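Di-haem cytochrome c peroxidase family protein (PDB 6NX0) binds two covalently attached c-type haems and probably acts as a peroxidase that reduces hydrogen peroxide with electrons passed between them. Local coordinates at residues L164-V169 with A258-D263; K87-A92 with P314-F319. All coordinates share one frame; numbering follows the deposited sequence. Where two conformers were deposited one is given.

From the N terminus, the chain first runs through 87-92, in the loop before helix 99-109. It then passes the first haem attachment site, with His126 as axial ligand, and comes to 164-169. Interaction 1 closes a loop of 88 residues and ties this segment, in the loop before strand 173-175, to 258-263 at the end region of helix 245-260. Interaction 2 closes a longer loop of 221 residues, in which interaction 1 is nested. It ties the loop before helix 99-109 to 314-319, in the loop after helix 284-293, shortly after the second haem site at Cys301, Cys304 and His305. The two contacts touch through Tyr168, whose CB lies 3.6 Å from Leu318 CD1.

Interaction 1 (L164-V169 with A258-D263); sequences LYVRYV and AYLQSD
Arg167 reaches across to the chain leaving helix 245-260 and grips it with one nitrogen. Its NH1 gives two hydrogen bonds, one to Gln261 O at 2.9 Å and one to Asp263 OD1 at 2.8 Å. The second is nearly straight, 173° at the hydrogen, and is also a salt bridge. Both acceptors lie at the edge of the guanidinium, close to its plane. Gln261 O is met from above its carbonyl plane, whereas Asp263 OD1 uses its anti lone pair. The carboxylate stands almost perpendicular to the guanidinium, with 83° between the planes. The Arg167 chain is extended from CG to NE. Its NH2 donates to Tyr168 OH at 3.0 Å, and its CG lies over one face of the Tyr168 ring, offset toward the rim. Three acceptors on two nitrogens would limit the rotation of the guanidinium.

The contact joins a 3-10 turn, 166-168, to the C-terminal end region of helix 245-260, in the first haem domain of the di-haem cytochrome c peroxidase fold. Val166 lines the haem c pocket of this domain and touches the haem.

Leu260 provides the apolar side: its CB meets Val166 CG1 at 4.0 Å. A chi1 of 75° sets Val166 CG1 between the backbone N and the carbonyl carbon, and this brings it to Leu260. Leu198 of helix 198-201 packs against both side chains. Beside them the aliphatic part of Gln261 lies against the base of Arg167, with Gln261 CG 3.9 Å from Arg167 CB. One water joins the backbones, accepting from Arg167 N and donating to Leu260 O. Another joins the side chains, donating to Asp263 OD1 and receiving a weak bond from Arg167 NH2.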
ATOM      1  N   LEU A 164      -8.546  -0.706   2.681  1.00  9.10           N
ATOM      2  CA  LEU A 164      -9.100   0.160   3.712  1.00  9.64           C
ATOM      3  C   LEU A 164      -8.138   1.317   3.938  1.00  9.61           C
ATOM      4  O   LEU A 164      -6.911   1.155   3.863  1.00 10.40           O
ATOM      5  CB  LEU A 164      -9.355  -0.609   5.009  1.00 10.07           C
ATOM      6  CG  LEU A 164     -10.426  -1.708   4.937  1.00 11.51           C
ATOM      7  CD1 LEU A 164     -10.546  -2.341   6.302  1.00 13.42           C
ATOM      8  CD2 LEU A 164     -11.775  -1.196   4.463  1.00 11.31           C
ATOM      9  N   TYR A 165      -8.700   2.502   4.191  1.00 10.60           N
ATOM     10  CA  TYR A 165      -7.964   3.747   4.458  1.00  9.91           C
ATOM     11  C   TYR A 165      -7.275   4.307   3.205  1.00  8.55           C
ATOM     12  O   TYR A 165      -6.536   5.300   3.299  1.00  9.38           O
ATOM     13  CB  TYR A 165      -6.961   3.581   5.616  1.00 10.11           C
ATOM     14  CG  TYR A 165      -7.650   2.974   6.804  1.00 11.60           C
ATOM     15  CD1 TYR A 165      -8.510   3.724   7.594  1.00 11.68           C
ATOM     16  CD2 TYR A 165      -7.514   1.631   7.083  1.00  8.15           C
ATOM     17  CE1 TYR A 165      -9.194   3.148   8.653  1.00 12.54           C
ATOM     18  CE2 TYR A 165      -8.194   1.042   8.151  1.00 12.86           C
ATOM     19  CZ  TYR A 165      -9.037   1.812   8.918  1.00 10.47           C
ATOM     20  OH  TYR A 165      -9.747   1.275   9.981  1.00 12.67           O
ATOM     21  N   VAL A 166      -7.479   3.693   2.036  1.00 10.58           N
ATOM     22  CA  VAL A 166      -6.817   4.177   0.832  1.00 10.84           C
ATOM     23  C   VAL A 166      -7.288   5.574   0.450  1.00 12.52           C
ATOM     24  O   VAL A 166      -6.578   6.283  -0.266  1.00 11.94           O
ATOM     25  CB  VAL A 166      -7.034   3.167  -0.328  1.00 11.23           C
ATOM     26  CG1 VAL A 166      -8.456   3.250  -0.902  1.00 12.71           C
ATOM     27  CG2 VAL A 166      -5.976   3.357  -1.448  1.00 13.33           C
ATOM     28  N   ARG A 167      -8.468   5.999   0.908  1.00 10.90           N
ATOM     29  CA  ARG A 167      -8.962   7.334   0.592  1.00 10.57           C
ATOM     30  C   ARG A 167      -8.077   8.437   1.155  1.00 12.10           C
ATOM     31  O   ARG A 167      -8.189   9.593   0.719  1.00 14.34           O
ATOM     32  CB  ARG A 167     -10.400   7.493   1.095  1.00 11.11           C
ATOM     33  CG  ARG A 167     -10.555   7.593   2.606  1.00 11.28           C
ATOM     34  CD  ARG A 167     -12.043   7.732   2.965  1.00 13.71           C
ATOM     35  NE  ARG A 167     -12.246   8.018   4.375  1.00 13.76           N
ATOM     36  CZ  ARG A 167     -13.433   8.250   4.926  1.00 16.35           C
ATOM     37  NH1 ARG A 167     -14.512   8.217   4.171  1.00 14.23           N
ATOM     38  NH2 ARG A 167     -13.545   8.516   6.235  1.00 15.43           N
ATOM     39  N   TYR A 168      -7.182   8.122   2.079  1.00 10.35           N
ATOM     40  CA  TYR A 168      -6.286   9.115   2.648  1.00 11.16           C
ATOM     41  C   TYR A 168      -4.952   9.220   1.911  1.00 12.31           C
ATOM     42  O   TYR A 168      -4.138  10.058   2.287  1.00 12.93           O
ATOM     43  CB  TYR A 168      -6.024   8.808   4.126  1.00 13.05           C
ATOM     44  CG  TYR A 168      -7.269   8.897   4.971  1.00 10.57           C
ATOM     45  CD1 TYR A 168      -7.767  10.119   5.382  1.00 12.90           C
ATOM     46  CD2 TYR A 168      -7.969   7.751   5.332  1.00 12.71           C
ATOM     47  CE1 TYR A 168      -8.933  10.198   6.120  1.00 12.17           C
ATOM     48  CE2 TYR A 168      -9.127   7.833   6.079  1.00 13.26           C
ATOM     49  CZ  TYR A 168      -9.592   9.054   6.468  1.00 12.63           C
ATOM     50  OH  TYR A 168     -10.750   9.181   7.194  1.00 14.87           O
ATOM     51  N   VAL A 169      -4.708   8.409   0.888  1.00 11.28           N
ATOM     52  CA  VAL A 169      -3.489   8.558   0.090  1.00 12.30           C
ATOM     53  C   VAL A 169      -3.631   9.827  -0.747  1.00 11.55           C
ATOM     54  O   VAL A 169      -4.483   9.874  -1.634  1.00 13.47           O
ATOM     55  CB  VAL A 169      -3.227   7.340  -0.805  1.00 12.16           C
ATOM     56  CG1 VAL A 169      -1.937   7.590  -1.599  1.00 11.67           C
ATOM     57  CG2 VAL A 169      -3.148   6.037   0.019  1.00 10.88           C
ATOM     58  N   ALA A 258     -15.605   6.782  -5.759  1.00 11.60           N
ATOM     59  CA  ALA A 258     -16.672   6.982  -4.788  1.00 12.15           C
ATOM     60  C   ALA A 258     -16.766   5.816  -3.817  1.00 12.26           C
ATOM     61  O   ALA A 258     -16.972   6.016  -2.619  1.00 13.49           O
ATOM     62  CB  ALA A 258     -18.007   7.184  -5.502  1.00 14.47           C
ATOM     63  N   TYR A 259     -16.652   4.579  -4.318  1.00 10.87           N
ATOM     64  CA  TYR A 259     -16.735   3.437  -3.415  1.00  9.14           C
ATOM     65  C   TYR A 259     -15.567   3.434  -2.443  1.00 10.70           C
ATOM     66  O   TYR A 259     -15.754   3.284  -1.228  1.00 12.39           O
ATOM     67  CB  TYR A 259     -16.787   2.122  -4.198  1.00 10.02           C
ATOM     68  CG  TYR A 259     -16.683   0.867  -3.341  1.00 12.16           C
ATOM     69  CD1 TYR A 259     -17.479   0.688  -2.226  1.00 11.30           C
ATOM     70  CD2 TYR A 259     -15.805  -0.148  -3.684  1.00 11.33           C
ATOM     71  CE1 TYR A 259     -17.404  -0.478  -1.476  1.00 12.62           C
ATOM     72  CE2 TYR A 259     -15.715  -1.294  -2.945  1.00 11.69           C
ATOM     73  CZ  TYR A 259     -16.514  -1.460  -1.833  1.00 13.30           C
ATOM     74  OH  TYR A 259     -16.444  -2.626  -1.092  1.00 16.48           O
ATOM     75  N   LEU A 260     -14.352   3.605  -2.958  1.00 10.89           N
ATOM     76  CA  LEU A 260     -13.196   3.513  -2.085  1.00  9.89           C
ATOM     77  C   LEU A 260     -13.078   4.693  -1.139  1.00 13.45           C
ATOM     78  O   LEU A 260     -12.341   4.594  -0.156  1.00 12.12           O
ATOM     79  CB  LEU A 260     -11.924   3.356  -2.918  1.00  8.86           C
ATOM     80  CG  LEU A 260     -11.885   2.070  -3.767  1.00 11.18           C
ATOM     81  CD1 LEU A 260     -10.591   1.951  -4.558  1.00 12.65           C
ATOM     82  CD2 LEU A 260     -12.081   0.823  -2.892  1.00 11.71           C
ATOM     83  N   GLN A 261     -13.781   5.795  -1.389  1.00 12.12           N
ATOM     84  CA  GLN A 261     -13.775   6.915  -0.450  1.00 13.33           C
ATOM     85  C   GLN A 261     -14.954   6.880   0.517  1.00 13.93           C
ATOM     86  O   GLN A 261     -15.044   7.748   1.393  1.00 14.91           O
ATOM     87  CB  GLN A 261     -13.757   8.262  -1.207  1.00 14.39           C
ATOM     88  CG  GLN A 261     -12.453   8.502  -2.005  1.00 21.71           C
ATOM     89  CD  GLN A 261     -12.460   9.724  -2.928  1.00 27.96           C
ATOM     90  OE1 GLN A 261     -11.447  10.013  -3.585  1.00 25.87           O
ATOM     91  NE2 GLN A 261     -13.583  10.435  -2.988  1.00 20.57           N
ATOM     92  N   SER A 262     -15.839   5.894   0.412  1.00 12.25           N
ATOM     93  CA  SER A 262     -16.990   5.841   1.295  1.00 16.16           C
ATOM     94  C   SER A 262     -16.542   5.485   2.710  1.00 15.00           C
ATOM     95  O   SER A 262     -15.486   4.886   2.939  1.00 15.56           O
ATOM     96  CB  SER A 262     -18.030   4.847   0.773  1.00 13.35           C
ATOM     97  OG  SER A 262     -17.589   3.501   0.843  1.00 13.80           O
ATOM     98  N   ASP A 263     -17.372   5.867   3.682  1.00 16.27           N
ATOM     99  CA  ASP A 263     -16.964   5.722   5.071  1.00 14.00           C
ATOM    100  C   ASP A 263     -16.753   4.265   5.458  1.00 14.23           C
ATOM    101  O   ASP A 263     -15.928   3.974   6.332  1.00 16.37           O
ATOM    102  CB  ASP A 263     -18.011   6.361   5.987  1.00 15.36           C
ATOM    103  CG  ASP A 263     -17.975   7.889   5.974  1.00 22.74           C
ATOM    104  OD1 ASP A 263     -17.029   8.501   5.431  1.00 21.31           O
ATOM    105  OD2 ASP A 263     -18.915   8.490   6.532  1.00 26.71           O
TER
HETATM  106  O   HOH W   1     -10.658   4.342   2.036  1.00 11.49           O
HETATM  107  O   HOH W   2      -8.891   9.724  -2.046  1.00 17.94           O
HETATM  108  O   HOH W   3     -15.980  10.895   6.555  1.00 35.30           O

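Interaction 2 (K87-A92 with P314-F319)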
ATOM      1  N   LYS A  87       2.381  20.615   5.229  1.00 25.26           N
ATOM      2  CA  LYS A  87       2.108  19.183   5.255  1.00 30.67           C
ATOM      3  C   LYS A  87       0.633  18.929   5.010  1.00 31.24           C
ATOM      4  O   LYS A  87      -0.228  19.619   5.564  1.00 31.88           O
ATOM      5  CB  LYS A  87       2.484  18.573   6.611  1.00 32.91           C
ATOM      6  CG  LYS A  87       3.912  18.117   6.770  1.00 43.85           C
ATOM      7  CD  LYS A  87       4.040  17.096   7.909  1.00 40.92           C
ATOM      8  N   VAL A  88       0.340  17.914   4.199  1.00 25.80           N
ATOM      9  CA  VAL A  88      -1.040  17.483   4.035  1.00 26.47           C
ATOM     10  C   VAL A  88      -1.553  16.976   5.371  1.00 27.34           C
ATOM     11  O   VAL A  88      -0.893  16.176   6.046  1.00 28.38           O
ATOM     12  CB  VAL A  88      -1.158  16.396   2.954  1.00 36.22           C
ATOM     13  CG1 VAL A  88      -2.523  15.719   3.028  1.00 33.51           C
ATOM     14  CG2 VAL A  88      -0.961  16.989   1.577  1.00 34.40           C
ATOM     15  N   ASP A  89      -2.728  17.448   5.762  1.00 22.72           N
ATOM     16  CA  ASP A  89      -3.362  17.000   6.995  1.00 23.70           C
ATOM     17  C   ASP A  89      -4.543  16.097   6.667  1.00 27.07           C
ATOM     18  O   ASP A  89      -5.543  16.580   6.115  1.00 21.52           O
ATOM     19  CB  ASP A  89      -3.825  18.203   7.807  1.00 19.94           C
ATOM     20  CG  ASP A  89      -4.406  17.823   9.164  1.00 30.10           C
ATOM     21  OD1 ASP A  89      -4.559  16.620   9.445  1.00 31.09           O
ATOM     22  OD2 ASP A  89      -4.695  18.751   9.948  1.00 32.08           O
ATOM     23  N   PRO A  90      -4.494  14.805   6.994  1.00 28.32           N
ATOM     24  CA  PRO A  90      -5.632  13.929   6.674  1.00 27.18           C
ATOM     25  C   PRO A  90      -6.925  14.318   7.367  1.00 20.27           C
ATOM     26  O   PRO A  90      -8.004  13.963   6.870  1.00 29.25           O
ATOM     27  CB  PRO A  90      -5.141  12.551   7.140  1.00 31.64           C
ATOM     28  CG  PRO A  90      -4.178  12.868   8.245  1.00 33.90           C
ATOM     29  CD  PRO A  90      -3.449  14.080   7.741  1.00 32.49           C
ATOM     30  N   THR A  91      -6.863  15.008   8.505  1.00 27.18           N
ATOM     31  CA  THR A  91      -8.079  15.431   9.184  1.00 29.06           C
ATOM     32  C   THR A  91      -8.801  16.549   8.438  1.00 31.49           C
ATOM     33  O   THR A  91      -9.945  16.863   8.781  1.00 31.17           O
ATOM     34  CB  THR A  91      -7.769  15.895  10.618  1.00 29.15           C
ATOM     35  OG1 THR A  91      -7.109  17.167  10.596  1.00 39.26           O
ATOM     36  CG2 THR A  91      -6.903  14.884  11.346  1.00 35.97           C
ATOM     37  N   ALA A  92      -8.164  17.153   7.431  1.00 23.86           N
ATOM     38  CA  ALA A  92      -8.757  18.255   6.691  1.00 21.09           C
ATOM     39  C   ALA A  92      -9.544  17.796   5.470  1.00 15.71           C
ATOM     40  O   ALA A  92     -10.300  18.595   4.897  1.00 17.43           O
ATOM     41  CB  ALA A  92      -7.670  19.235   6.252  1.00 22.02           C
ATOM     42  N   PRO A 314      -9.042   9.158  15.461  1.00 37.97           N
ATOM     43  CA  PRO A 314      -8.246   8.069  14.873  1.00 33.96           C
ATOM     44  C   PRO A 314      -7.568   8.388  13.544  1.00 22.01           C
ATOM     45  O   PRO A 314      -6.532   7.773  13.243  1.00 20.33           O
ATOM     46  CB  PRO A 314      -9.295   6.957  14.718  1.00 32.05           C
ATOM     47  CG  PRO A 314     -10.615   7.678  14.712  1.00 42.71           C
ATOM     48  CD  PRO A 314     -10.404   8.699  15.766  1.00 41.45           C
ATOM     49  N   GLU A 315      -8.097   9.302  12.720  1.00 24.16           N
ATOM     50  CA  GLU A 315      -7.456   9.523  11.422  1.00 24.89           C
ATOM     51  C   GLU A 315      -6.125  10.234  11.529  1.00 24.32           C
ATOM     52  O   GLU A 315      -5.433  10.341  10.518  1.00 25.59           O
ATOM     53  CB  GLU A 315      -8.314  10.324  10.444  1.00 33.07           C
ATOM     54  CG  GLU A 315      -9.777  10.308  10.730  1.00 36.79           C
ATOM     55  CD  GLU A 315     -10.137  11.315  11.793  1.00 39.62           C
ATOM     56  OE1 GLU A 315      -9.835  12.510  11.583  1.00 46.99           O
ATOM     57  OE2 GLU A 315     -10.688  10.904  12.845  1.00 43.93           O
ATOM     58  N   ARG A 316      -5.747  10.739  12.704  1.00 19.97           N
ATOM     59  CA  ARG A 316      -4.380  11.199  12.873  0.50 22.84           C
ATOM     60  C   ARG A 316      -3.411  10.043  13.104  1.00 23.01           C
ATOM     61  O   ARG A 316      -2.227  10.281  13.341  1.00 21.24           O
ATOM     62  CB  ARG A 316      -4.303  12.220  14.019  0.50 27.23           C
ATOM     63  CG  ARG A 316      -4.968  13.581  13.698  0.50 32.61           C
ATOM     64  CD  ARG A 316      -4.631  14.678  14.739  0.50 34.89           C
ATOM     65  NE  ARG A 316      -4.942  16.045  14.289  0.50 31.49           N
ATOM     66  CZ  ARG A 316      -4.327  16.668  13.287  0.50 31.43           C
ATOM     67  NH1 ARG A 316      -3.379  16.052  12.604  0.50 33.46           N
ATOM     68  NH2 ARG A 316      -4.667  17.911  12.953  0.50 31.19           N
ATOM     69  N   SER A 317      -3.881   8.791  13.031  1.00 15.98           N
ATOM     70  CA  SER A 317      -3.013   7.622  13.186  1.00 15.70           C
ATOM     71  C   SER A 317      -3.245   6.716  11.988  1.00 14.13           C
ATOM     72  O   SER A 317      -3.963   5.717  12.068  1.00 13.94           O
ATOM     73  CB  SER A 317      -3.258   6.896  14.481  1.00 14.55           C
ATOM     74  OG  SER A 317      -2.889   7.708  15.589  1.00 16.16           O
ATOM     75  N   LEU A 318      -2.602   7.063  10.877  1.00 12.19           N
ATOM     76  CA  LEU A 318      -2.665   6.230   9.686  1.00 11.69           C
ATOM     77  C   LEU A 318      -1.424   5.368   9.525  1.00 12.31           C
ATOM     78  O   LEU A 318      -1.395   4.503   8.641  1.00 13.77           O
ATOM     79  CB  LEU A 318      -2.886   7.100   8.438  1.00 13.81           C
ATOM     80  CG  LEU A 318      -4.199   7.904   8.450  1.00 14.59           C
ATOM     81  CD1 LEU A 318      -4.304   8.838   7.267  1.00 16.45           C
ATOM     82  CD2 LEU A 318      -5.406   6.975   8.511  1.00 19.76           C
ATOM     83  N   PHE A 319      -0.412   5.553  10.380  1.00 10.84           N
ATOM     84  CA  PHE A 319       0.782   4.714  10.413  1.00  9.77           C
ATOM     85  C   PHE A 319       1.579   4.810   9.119  1.00 11.76           C
ATOM     86  O   PHE A 319       2.260   3.870   8.700  1.00 11.13           O
ATOM     87  CB  PHE A 319       0.401   3.277  10.787  1.00 11.32           C
ATOM     88  CG  PHE A 319      -0.111   3.200  12.190  1.00 11.07           C
ATOM     89  CD1 PHE A 319       0.769   3.095  13.253  1.00 13.99           C
ATOM     90  CD2 PHE A 319      -1.456   3.337  12.450  1.00 13.28           C
ATOM     91  CE1 PHE A 319       0.287   3.080  14.566  1.00 15.02           C
ATOM     92  CE2 PHE A 319      -1.928   3.323  13.769  1.00 13.16           C
ATOM     93  CZ  PHE A 319      -1.054   3.196  14.801  1.00 11.67           C
TER
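An Asx turn at Asp89 meets the 3-10 turn 314-316 in this surface contact. Asp89 OD1 accepts from Thr91 N at 3.0 Å, from above the carboxylate plane. CG of Asp89 is anti to the backbone N, chi1 -176°, which places the carboxylate where OD1 can meet Thr91 N and OD2 can meet Arg316. Arg316 has two conformers, and its contacts are given for one of them. In it, Asp89 OD2 forms a salt bridge with Arg316 NH2 at 3.1 Å. The hydrogen bond is weak, bent to 134°, and the carboxylate and guanidinium planes are 30° apart. Thr91 lies against the same guanidinium. Its CG2 sits over the centre of one face, 3.6 Å above the plane. In this conformer the methyl covers one face, and the acid meets NH2 only weakly.

Next to this, the Pro90 ring packs against 314-319. Pro90 CG lies 3.6 Å from Glu315 O, and Pro90 CB lies 3.8 Å from Leu318 CD1. Further along that segment, Phe319 O accepts from His305 ND1, which links it to an axial ligand of the second haem. Such a bond from the ND1 of an axial histidine to a backbone carbonyl is typical of c-type cytochrome domains.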